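Local coordinates for protein possible prolidase (Bifidobacterium longum NCC2705, PDB 2P9B) that probably acts as a hydrolase of the amidohydrolase family, cleaving non-peptide carbon-nitrogen bonds, although its actual substrate remains uncertain, at residues I204-G209 with A245-P250; I264-V269 with I292-A297; M224-M229 with S256-V261; P164-P169 with N200-A205. All blocks are in the same frame, centred on the assembly; numbering follows the deposited sequence.

Interaction 1. Residues I204-G209 with A245-P250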
loop_
_atom_site.group_PDB
_atom_site.type_symbol
_atom_site.label_atom_id
_atom_site.label_comp_id
_atom_site.label_asym_id
_atom_site.label_seq_id
_atom_site.Cartn_x
_atom_site.Cartn_y
_atom_site.Cartn_z
ATOM N N ILE A 204 9.855 -10.824 -1.142
ATOM C CA ILE A 204 11.222 -11.301 -1.332
ATOM C C ILE A 204 12.156 -10.098 -1.240
ATOM O O ILE A 204 11.818 -9.014 -1.717
ATOM C CB ILE A 204 11.433 -11.911 -2.745
ATOM C CG1 ILE A 204 10.428 -13.032 -3.010
ATOM C CG2 ILE A 204 12.850 -12.454 -2.871
ATOM C CD1 ILE A 204 10.421 -13.493 -4.461
ATOM N N ALA A 205 13.317 -10.284 -0.621
ATOM C CA ALA A 205 14.311 -9.221 -0.544
ATOM C C ALA A 205 15.307 -9.567 -1.654
ATOM O O ALA A 205 16.143 -10.453 -1.492
ATOM C CB ALA A 205 15.000 -9.228 0.818
ATOM N N ALA A 206 15.191 -8.896 -2.793
ATOM C CA ALA A 206 16.084 -9.162 -3.922
ATOM C C ALA A 206 17.449 -8.533 -3.699
ATOM O O ALA A 206 18.461 -9.017 -4.205
ATOM C CB ALA A 206 15.475 -8.615 -5.209
ATOM N N THR A 207 17.462 -7.450 -2.930
ATOM C CA THR A 207 18.682 -6.712 -2.642
ATOM C C THR A 207 18.705 -6.274 -1.182
ATOM O O THR A 207 17.802 -6.602 -0.410
ATOM C CB THR A 207 18.742 -5.439 -3.495
ATOM O OG1 THR A 207 17.654 -4.584 -3.127
ATOM C CG2 THR A 207 18.621 -5.775 -4.970
ATOM N N GLY A 208 19.744 -5.523 -0.817
ATOM C CA GLY A 208 19.855 -5.001 0.531
ATOM C C GLY A 208 18.943 -3.791 0.623
ATOM O O GLY A 208 18.231 -3.493 -0.335
ATOM N N GLY A 209 18.969 -3.080 1.746
ATOM C CA GLY A 209 18.103 -1.921 1.908
ATOM C C GLY A 209 18.618 -0.592 1.378
ATOM O O GLY A 209 19.657 -0.528 0.721
ATOM N N ALA A 245 8.947 -7.766 -4.570
ATOM C CA ALA A 245 10.368 -7.891 -4.313
ATOM C C ALA A 245 10.921 -6.515 -4.021
ATOM O O ALA A 245 10.655 -5.559 -4.741
ATOM C CB ALA A 245 11.076 -8.491 -5.517
ATOM N N HIS A 246 11.669 -6.419 -2.939
ATOM C CA HIS A 246 12.280 -5.165 -2.570
ATOM C C HIS A 246 13.620 -5.149 -3.308
ATOM O O HIS A 246 14.422 -6.073 -3.185
ATOM C CB HIS A 246 12.406 -5.119 -1.042
ATOM C CG HIS A 246 13.790 -4.894 -0.535
ATOM N ND1 HIS A 246 14.440 -3.684 -0.655
ATOM C CD2 HIS A 246 14.626 -5.706 0.154
ATOM C CE1 HIS A 246 15.615 -3.760 -0.056
ATOM N NE2 HIS A 246 15.754 -4.976 0.443
ATOM N N ALA A 247 13.826 -4.121 -4.124
ATOM C CA ALA A 247 15.056 -3.995 -4.898
ATOM C C ALA A 247 15.389 -2.520 -5.063
ATOM O O ALA A 247 14.533 -1.731 -5.460
ATOM C CB ALA A 247 14.880 -4.650 -6.260
ATOM N N GLN A 248 16.627 -2.153 -4.745
ATOM C CA GLN A 248 17.064 -0.765 -4.864
ATOM C C GLN A 248 18.237 -0.575 -5.828
ATOM O O GLN A 248 19.040 0.348 -5.679
ATOM C CB GLN A 248 17.412 -0.184 -3.480
ATOM C CG GLN A 248 18.105 -1.130 -2.494
ATOM C CD GLN A 248 19.528 -1.503 -2.895
ATOM O OE1 GLN A 248 20.495 -1.173 -2.198
ATOM N NE2 GLN A 248 19.659 -2.203 -4.008
ATOM N N SER A 249 18.317 -1.448 -6.826
ATOM C CA SER A 249 19.377 -1.376 -7.824
ATOM C C SER A 249 18.847 -1.938 -9.133
ATOM O O SER A 249 17.999 -2.825 -9.136
ATOM C CB SER A 249 20.590 -2.196 -7.385
ATOM O OG SER A 249 20.305 -3.588 -7.426
ATOM N N PRO A 250 19.342 -1.428 -10.266
ATOM C CA PRO A 250 18.880 -1.923 -11.566
ATOM C C PRO A 250 19.057 -3.435 -11.724
ATOM O O PRO A 250 18.213 -4.103 -12.314
ATOM C CB PRO A 250 19.731 -1.136 -12.557
ATOM C CG PRO A 250 19.951 0.158 -11.846
ATOM C CD PRO A 250 20.257 -0.286 -10.432
#
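H246 reaches from strand 243-247 into the turn that A205 to G209 make beyond strand 202-205. Its CB stands 4.0 Å from I204 O. Chi1, at an unusual 124°, sets CG away from the common staggered positions, and the ring extends toward the other segment. CD2 meets A205 CB, at the ring edge, at 3.6 Å; NE2 comes within 2.8 Å of T207 O; near the ring plane, CE1 lies 3.7 Å from G209 CA. One face has T207 OG1 above it, 3.7 Å from the plane and displaced toward the rim. An alanine here would probably leave T207 OG1 and A205 CB without the surface they rest against and let the glycine-rich turn shift. The backbone keeps its own grip. H246 N donates to I204 O at 2.9 Å, nearly along the C=O axis, while H246 O receives A206 N at 3.0 Å and, weakly, T207 N. T207 OG1 accepts Q248 N at 3.1 Å, binding the two strand exits together. The paired strands are parallel neighbours in the barrel sheet, and A245 hydrogen-bonds onward to T263 and E265. Beneath them I204 and A206 lie on helix 226-238, and A245 and A247 on helix 250-259.

Interaction 2. Residues I264-V269 with I292-A297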
loop_
_atom_site.group_PDB
_atom_site.type_symbol
_atom_site.label_atom_id
_atom_site.label_comp_id
_atom_site.label_asym_id
_atom_site.label_seq_id
_atom_site.Cartn_x
_atom_site.Cartn_y
_atom_site.Cartn_z
ATOM N N ILE A 264 7.514 -4.308 -7.724
ATOM C CA ILE A 264 8.871 -3.947 -7.345
ATOM C C ILE A 264 8.729 -2.848 -6.297
ATOM O O ILE A 264 8.064 -1.841 -6.550
ATOM C CB ILE A 264 9.661 -3.373 -8.540
ATOM C CG1 ILE A 264 9.799 -4.431 -9.642
ATOM C CG2 ILE A 264 11.027 -2.871 -8.068
ATOM C CD1 ILE A 264 10.612 -5.654 -9.251
ATOM N N GLU A 265 9.327 -3.050 -5.124
ATOM C CA GLU A 265 9.276 -2.051 -4.059
ATOM C C GLU A 265 10.577 -1.262 -4.044
ATOM O O GLU A 265 11.660 -1.839 -4.122
ATOM C CB GLU A 265 9.070 -2.692 -2.684
ATOM C CG GLU A 265 7.625 -3.045 -2.373
ATOM C CD GLU A 265 7.099 -4.138 -3.261
ATOM O OE1 GLU A 265 7.762 -5.195 -3.333
ATOM O OE2 GLU A 265 6.030 -3.948 -3.876
ATOM N N HIS A 266 10.439 0.057 -3.927
ATOM C CA HIS A 266 11.552 1.008 -3.920
ATOM C C HIS A 266 11.974 1.246 -5.367
ATOM O O HIS A 266 11.644 2.271 -5.957
ATOM C CB HIS A 266 12.728 0.484 -3.089
ATOM C CG HIS A 266 12.439 0.395 -1.621
ATOM N ND1 HIS A 266 11.510 -0.478 -1.095
ATOM C CD2 HIS A 266 12.956 1.072 -0.570
ATOM C CE1 HIS A 266 11.469 -0.336 0.218
ATOM N NE2 HIS A 266 12.337 0.599 0.563
ATOM N N GLY A 267 12.697 0.293 -5.940
ATOM C CA GLY A 267 13.105 0.437 -7.325
ATOM C C GLY A 267 14.415 1.165 -7.540
ATOM O O GLY A 267 15.138 1.468 -6.593
ATOM N N SER A 268 14.709 1.458 -8.800
ATOM C CA SER A 268 15.950 2.129 -9.162
ATOM C C SER A 268 15.742 2.891 -10.455
ATOM O O SER A 268 14.642 2.913 -10.997
ATOM C CB SER A 268 17.039 1.088 -9.389
ATOM O OG SER A 268 16.714 0.279 -10.512
ATOM N N VAL A 269 16.808 3.507 -10.953
ATOM C CA VAL A 269 16.715 4.222 -12.213
ATOM C C VAL A 269 16.442 3.150 -13.272
ATOM O O VAL A 269 16.915 2.016 -13.153
ATOM C CB VAL A 269 18.027 4.980 -12.520
ATOM C CG1 VAL A 269 19.191 4.008 -12.578
ATOM C CG2 VAL A 269 17.887 5.746 -13.831
ATOM N N ILE A 292 6.173 0.179 -6.846
ATOM C CA ILE A 292 5.694 0.805 -5.606
ATOM C C ILE A 292 6.922 1.557 -5.077
ATOM O O ILE A 292 7.681 1.028 -4.272
ATOM C CB ILE A 292 5.255 -0.244 -4.543
ATOM C CG1 ILE A 292 4.303 -1.275 -5.165
ATOM C CG2 ILE A 292 4.516 0.458 -3.389
ATOM C CD1 ILE A 292 2.988 -0.704 -5.623
ATOM N N PRO A 293 7.132 2.806 -5.530
ATOM C CA PRO A 293 8.284 3.617 -5.111
ATOM C C PRO A 293 8.583 3.718 -3.620
ATOM O O PRO A 293 9.748 3.760 -3.228
ATOM C CB PRO A 293 7.988 4.987 -5.724
ATOM C CG PRO A 293 7.176 4.651 -6.935
ATOM C CD PRO A 293 6.238 3.591 -6.399
ATOM N N THR A 294 7.543 3.767 -2.795
ATOM C CA THR A 294 7.713 3.899 -1.347
ATOM C C THR A 294 8.686 5.035 -1.018
ATOM O O THR A 294 9.613 4.872 -0.224
ATOM C CB THR A 294 8.229 2.585 -0.705
ATOM O OG1 THR A 294 9.603 2.384 -1.047
ATOM C CG2 THR A 294 7.426 1.398 -1.207
ATOM N N LEU A 295 8.451 6.196 -1.624
ATOM C CA LEU A 295 9.309 7.352 -1.399
ATOM C C LEU A 295 9.360 7.740 0.074
ATOM O O LEU A 295 10.379 8.225 0.558
ATOM C CB LEU A 295 8.833 8.541 -2.235
ATOM C CG LEU A 295 8.854 8.302 -3.750
ATOM C CD1 LEU A 295 8.416 9.562 -4.474
ATOM C CD2 LEU A 295 10.254 7.898 -4.188
ATOM N N SER A 296 8.258 7.526 0.781
ATOM C CA SER A 296 8.189 7.838 2.206
ATOM C C SER A 296 9.259 7.123 3.027
ATOM O O SER A 296 9.660 7.603 4.089
ATOM C CB SER A 296 6.817 7.455 2.769
ATOM O OG SER A 296 5.800 8.298 2.286
ATOM N N ALA A 297 9.715 5.969 2.548
ATOM C CA ALA A 297 10.711 5.206 3.286
ATOM C C ALA A 297 12.150 5.641 3.038
ATOM O O ALA A 297 12.995 5.522 3.919
ATOM C CB ALA A 297 10.559 3.716 2.984
#
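I264 O receives I292 N at 2.8 Å in a nearly straight bond (166°), pairing strand 263-264 with strand 290-292 in parallel. At E265, where the chain turns a corner, the side chain runs beside that of I292, both pointing the same way, and OE2 passes 3.4 Å from I292 CG1. The carboxylate is held by groups beyond this pair: T263 OG1 hydrogen-bonds to OE2, and R133 and K203 form salt bridges to it. H266 N next donates to I292 O at 2.9 Å, with the donor nitrogen 33° out of the carbonyl plane, while H266 CA points its hydrogen at P293 O. The imidazole lies with one face against T294, whose OG1 stands 3.3 Å above the plane over the ring centre. That hydroxyl donates to P293 O at 2.6 Å, from above the carbonyl plane. A297 CB approaches NE2 at 4.3 Å, and D345, V210 and M326 also touch the side chain. An alanine in place of H266 would probably leave T294 OG1 facing a gap and D345 without this neighbour. G267 then turns the chain away at a positive phi. A histidine at the end of this strand, next to D345, is consistent with the metal centre of amidohydrolase barrels; a possible vacant metal site includes D345, and the E265 side chain touches its residues.

Interaction 3. Residues M224-M229 with S256-V261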
loop_
_atom_site.group_PDB
_atom_site.type_symbol
_atom_site.label_atom_id
_atom_site.label_comp_id
_atom_site.label_asym_id
_atom_site.label_seq_id
_atom_site.Cartn_x
_atom_site.Cartn_y
_atom_site.Cartn_z
HETATM N N MSE A 224 20.307 -12.547 -4.197
HETATM C CA MSE A 224 19.190 -13.339 -4.696
HETATM C C MSE A 224 19.323 -13.519 -6.201
HETATM O O MSE A 224 19.497 -12.547 -6.944
HETATM C CB MSE A 224 17.871 -12.638 -4.374
HETATM C CG MSE A 224 16.646 -13.549 -4.388
HETATM SE SE MSE A 224 16.654 -14.868 -2.953
HETATM C CE MSE A 224 15.902 -13.713 -1.566
ATOM N N SER A 225 19.234 -14.768 -6.647
ATOM C CA SER A 225 19.352 -15.080 -8.066
ATOM C C SER A 225 17.999 -15.124 -8.764
ATOM O O SER A 225 16.955 -15.233 -8.122
ATOM C CB SER A 225 20.045 -16.430 -8.242
ATOM O OG SER A 225 19.217 -17.480 -7.772
ATOM N N VAL A 226 18.026 -15.039 -10.090
ATOM C CA VAL A 226 16.801 -15.107 -10.872
ATOM C C VAL A 226 16.200 -16.494 -10.666
ATOM O O VAL A 226 14.986 -16.642 -10.557
ATOM C CB VAL A 226 17.075 -14.906 -12.381
ATOM C CG1 VAL A 226 15.799 -15.115 -13.180
ATOM C CG2 VAL A 226 17.623 -13.514 -12.622
ATOM N N GLU A 227 17.062 -17.505 -10.601
ATOM C CA GLU A 227 16.617 -18.881 -10.415
ATOM C C GLU A 227 15.853 -19.065 -9.110
ATOM O O GLU A 227 14.854 -19.783 -9.062
ATOM C CB GLU A 227 17.809 -19.843 -10.444
ATOM C CG GLU A 227 18.571 -19.866 -11.767
ATOM C CD GLU A 227 19.788 -18.949 -11.776
ATOM O OE1 GLU A 227 19.635 -17.729 -11.557
ATOM O OE2 GLU A 227 20.905 -19.457 -12.007
ATOM N N GLN A 228 16.337 -18.428 -8.050
ATOM C CA GLN A 228 15.685 -18.515 -6.748
ATOM C C GLN A 228 14.311 -17.862 -6.788
ATOM O O GLN A 228 13.323 -18.438 -6.337
ATOM C CB GLN A 228 16.520 -17.809 -5.680
ATOM C CG GLN A 228 17.688 -18.603 -5.147
ATOM C CD GLN A 228 18.536 -17.777 -4.204
ATOM O OE1 GLN A 228 19.136 -16.779 -4.606
ATOM N NE2 GLN A 228 18.581 -18.180 -2.939
HETATM N N MSE A 229 14.256 -16.646 -7.321
HETATM C CA MSE A 229 12.998 -15.915 -7.384
HETATM C C MSE A 229 12.012 -16.486 -8.394
HETATM O O MSE A 229 10.800 -16.332 -8.237
HETATM C CB MSE A 229 13.251 -14.426 -7.669
HETATM C CG MSE A 229 14.015 -13.707 -6.546
HETATM SE SE MSE A 229 14.137 -11.803 -6.692
HETATM C CE MSE A 229 15.517 -11.713 -7.983
ATOM N N SER A 256 14.456 -9.475 -10.605
ATOM C CA SER A 256 13.113 -9.662 -10.061
ATOM C C SER A 256 12.089 -9.742 -11.186
ATOM O O SER A 256 11.223 -10.614 -11.184
ATOM C CB SER A 256 12.752 -8.505 -9.128
ATOM O OG SER A 256 13.602 -8.480 -7.992
ATOM N N LEU A 257 12.192 -8.822 -12.140
ATOM C CA LEU A 257 11.273 -8.788 -13.266
ATOM C C LEU A 257 11.405 -10.045 -14.119
ATOM O O LEU A 257 10.406 -10.609 -14.558
ATOM C CB LEU A 257 11.527 -7.535 -14.114
ATOM C CG LEU A 257 11.129 -6.207 -13.453
ATOM C CD1 LEU A 257 11.517 -5.034 -14.341
ATOM C CD2 LEU A 257 9.629 -6.205 -13.195
ATOM N N LEU A 258 12.639 -10.488 -14.343
ATOM C CA LEU A 258 12.874 -11.688 -15.137
ATOM C C LEU A 258 12.230 -12.899 -14.462
ATOM O O LEU A 258 11.646 -13.751 -15.126
ATOM C CB LEU A 258 14.381 -11.931 -15.316
ATOM C CG LEU A 258 15.126 -11.042 -16.318
ATOM C CD1 LEU A 258 16.628 -11.191 -16.134
ATOM C CD2 LEU A 258 14.723 -11.424 -17.734
ATOM N N ALA A 259 12.321 -12.955 -13.137
ATOM C CA ALA A 259 11.748 -14.062 -12.375
ATOM C C ALA A 259 10.222 -14.071 -12.410
ATOM O O ALA A 259 9.598 -15.113 -12.202
ATOM C CB ALA A 259 12.234 -14.008 -10.930
ATOM N N GLY A 260 9.619 -12.911 -12.655
ATOM C CA GLY A 260 8.168 -12.843 -12.712
ATOM C C GLY A 260 7.511 -12.175 -11.511
ATOM O O GLY A 260 6.325 -12.381 -11.257
ATOM N N VAL A 261 8.282 -11.380 -10.776
ATOM C CA VAL A 261 7.773 -10.668 -9.607
ATOM C C VAL A 261 6.691 -9.689 -10.046
ATOM O O VAL A 261 6.856 -8.961 -11.026
ATOM C CB VAL A 261 8.916 -9.899 -8.887
ATOM C CG1 VAL A 261 8.356 -8.980 -7.813
ATOM C CG2 VAL A 261 9.876 -10.884 -8.264
#
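M229 and V226, in the first turn of helix 226-238, pack on S256, L258 and A259 in the last turn of helix 250-259. The two are successive outer helices of the TIM-barrel fold, joined through strand 243-247. The closest approach is methyl to methylene: A259 CB lies 3.4 Å from M229 CB, tighter than usual van der Waals contact, and also rests near V226 O. An alanine methyl lets the two backbones come this near, with the CA atoms of V226 and A259 only 5.4 Å apart. To the flank, V226 CG1 meets L258 CB at 4.1 Å, the two side chains crossing at a slant. On the inward side, the selenomethionine side chain of M229 extends beyond A259, with SE anti to CA (chi2 -171°), which extends the chain toward S256. SE comes to 3.6 Å from S256 OG, a hydroxyl already hydrogen-bonded to G252 O, and CE approaches S256 N. Farther in, A206 touches both M229 and S256, and A245 touches S256, so the two helices meet over the strands beneath. Each helix end is finished by its own motif. Helix 250-259 stops in a Schellman motif at G260, whose positive phi lets V261 N bond back to S256 O. At the start of helix 226-238, S225 and Q228 form a capping box: S225 OG accepts Q228 N at 3.0 Å, and Q228 OE1 accepts S225 N at 2.9 Å on a lone pair in its carbonyl plane.

Interaction 4. Residues P164-P169 with N200-A205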
loop_
_atom_site.group_PDB
_atom_site.type_symbol
_atom_site.label_atom_id
_atom_site.label_comp_id
_atom_site.label_asym_id
_atom_site.label_seq_id
_atom_site.Cartn_x
_atom_site.Cartn_y
_atom_site.Cartn_z
ATOM N N PRO A 164 6.356 -14.097 6.976
ATOM C CA PRO A 164 7.721 -13.552 6.977
ATOM C C PRO A 164 8.292 -13.379 5.574
ATOM O O PRO A 164 7.994 -14.160 4.673
ATOM C CB PRO A 164 8.506 -14.569 7.811
ATOM C CG PRO A 164 7.694 -15.827 7.707
ATOM C CD PRO A 164 6.278 -15.348 7.745
ATOM N N LEU A 165 9.107 -12.351 5.376
ATOM C CA LEU A 165 9.677 -12.152 4.052
ATOM C C LEU A 165 10.786 -13.170 3.848
ATOM O O LEU A 165 11.313 -13.730 4.810
ATOM C CB LEU A 165 10.204 -10.723 3.885
ATOM C CG LEU A 165 11.387 -10.233 4.717
ATOM C CD1 LEU A 165 12.693 -10.768 4.148
ATOM C CD2 LEU A 165 11.396 -8.712 4.696
HETATM N N MSE A 166 11.122 -13.423 2.590
HETATM C CA MSE A 166 12.169 -14.379 2.266
HETATM C C MSE A 166 13.408 -13.637 1.808
HETATM O O MSE A 166 13.325 -12.722 0.990
HETATM C CB MSE A 166 11.694 -15.316 1.163
HETATM C CG MSE A 166 10.371 -15.986 1.487
HETATM SE SE MSE A 166 9.636 -16.941 0.000
HETATM C CE MSE A 166 10.980 -18.372 -0.065
ATOM N N ALA A 167 14.560 -14.030 2.337
ATOM C CA ALA A 167 15.795 -13.361 1.962
ATOM C C ALA A 167 17.024 -14.078 2.471
ATOM O O ALA A 167 16.941 -14.987 3.296
ATOM C CB ALA A 167 15.791 -11.943 2.500
ATOM N N ILE A 168 18.170 -13.654 1.959
ATOM C CA ILE A 168 19.443 -14.201 2.391
ATOM C C ILE A 168 19.711 -13.433 3.682
ATOM O O ILE A 168 19.695 -12.204 3.686
ATOM C CB ILE A 168 20.539 -13.903 1.358
ATOM C CG1 ILE A 168 20.143 -14.510 0.009
ATOM C CG2 ILE A 168 21.874 -14.460 1.837
ATOM C CD1 ILE A 168 21.129 -14.248 -1.109
ATOM N N PRO A 169 19.930 -14.145 4.800
ATOM C CA PRO A 169 20.187 -13.462 6.071
ATOM C C PRO A 169 21.372 -12.501 6.009
ATOM O O PRO A 169 22.367 -12.768 5.335
ATOM C CB PRO A 169 20.396 -14.618 7.054
ATOM C CG PRO A 169 20.893 -15.736 6.186
ATOM C CD PRO A 169 20.035 -15.608 4.951
ATOM N N ASN A 200 -1.500 -14.544 1.769
ATOM C CA ASN A 200 -2.111 -14.199 0.491
ATOM C C ASN A 200 -1.313 -13.069 -0.159
ATOM O O ASN A 200 -1.844 -12.226 -0.875
ATOM C CB ASN A 200 -3.614 -13.873 0.630
ATOM C CG ASN A 200 -3.902 -12.678 1.504
ATOM O OD1 ASN A 200 -3.256 -12.461 2.527
ATOM N ND2 ASN A 200 -4.917 -11.903 1.120
ATOM N N ALA A 201 -0.008 -13.103 0.109
ATOM C CA ALA A 201 0.978 -12.176 -0.440
ATOM C C ALA A 201 2.358 -12.757 -0.115
ATOM O O ALA A 201 2.506 -13.501 0.851
ATOM C CB ALA A 201 0.826 -10.779 0.186
ATOM N N ILE A 202 3.351 -12.451 -0.946
ATOM C CA ILE A 202 4.715 -12.924 -0.713
ATOM C C ILE A 202 5.668 -11.747 -0.873
ATOM O O ILE A 202 5.476 -10.905 -1.755
ATOM C CB ILE A 202 5.129 -14.022 -1.725
ATOM C CG1 ILE A 202 4.343 -15.311 -1.463
ATOM C CG2 ILE A 202 6.624 -14.303 -1.606
ATOM C CD1 ILE A 202 4.659 -15.977 -0.130
ATOM N N LYS A 203 6.683 -11.686 -0.015
ATOM C CA LYS A 203 7.687 -10.629 -0.078
ATOM C C LYS A 203 9.083 -11.247 -0.147
ATOM O O LYS A 203 9.437 -12.094 0.676
ATOM C CB LYS A 203 7.604 -9.727 1.157
ATOM C CG LYS A 203 8.735 -8.711 1.265
ATOM C CD LYS A 203 8.748 -7.768 0.068
ATOM C CE LYS A 203 9.648 -6.570 0.337
ATOM N NZ LYS A 203 9.388 -5.474 -0.632
ATOM N N ILE A 204 9.855 -10.824 -1.142
ATOM C CA ILE A 204 11.222 -11.301 -1.332
ATOM C C ILE A 204 12.156 -10.098 -1.240
ATOM O O ILE A 204 11.818 -9.014 -1.717
ATOM C CB ILE A 204 11.433 -11.911 -2.745
ATOM C CG1 ILE A 204 10.428 -13.032 -3.010
ATOM C CG2 ILE A 204 12.850 -12.454 -2.871
ATOM C CD1 ILE A 204 10.421 -13.493 -4.461
ATOM N N ALA A 205 13.317 -10.284 -0.621
ATOM C CA ALA A 205 14.311 -9.221 -0.544
ATOM C C ALA A 205 15.307 -9.567 -1.654
ATOM O O ALA A 205 16.143 -10.453 -1.492
ATOM C CB ALA A 205 15.000 -9.228 0.818
HETATM O O HOH W 1 6.575 -13.536 2.240
HETATM O O HOH W 2 18.218 -11.277 0.056
#
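M166 bridges K203 and A205 as segments 164-169 and 200-205 run side by side in the same direction. Its N donates to K203 O at 2.9 Å and 168°, and its O accepts A205 N, so one residue supplies both direct backbone bonds. Two waters extend the pairing on either side of this bridge: one donates to P164 O and accepts K203 N, the other accepts I168 N and donates to A205 O at 2.7 Å. Among the side chains, A167 CB and A205 CB meet at 3.3 Å, closer than usual for two carbons. L165 lies next to them, its CD1 4.3 Å from A205 CB, and its CB sits 3.6 Å from K203 CG. K203 has CG anti to the backbone N (chi1 172°), then bends at chi2; beyond this hydrocarbon stretch, its NZ leaves the contact for a salt bridge with E265. The selenomethionine side chain of M166 departs on another course, SE passing 4.3 Å from I202 CG2, and both residues also touch helix 184-196 and I232 of helix 226-238. The chemistry is thus divided: M166 bonds directly to K203 O and A205 N, water joins P164 O to K203 N and I168 N to A205 O, small and aliphatic side chains pack against each other beside the paired backbones, and the lysine directs its NZ to E265 at the end of strand 263-264.

Following the chain, interaction 4 closes the first loop, bringing 200-205 back beside 164-169 after helix 184-196. Interaction 1 opens on that same strand 202-205, sharing I204 and A205, and closes at 245-250. Interaction 3 crosses it: 224-229 lies inside the loop of interaction 1, whereas 256-261 follows its close, joining the helices outside the strands. Interaction 2 comes last in series, from 264-269 to 292-297. Probable bonds from A245 O to E265 N and from A247 O to G267 N connect interactions 1 and 2 within the sheet, the K203-E265 salt bridge joins interactions 4 and 2, and M224 packs against A167 and A205, linking interaction 3 with interactions 4 and 1.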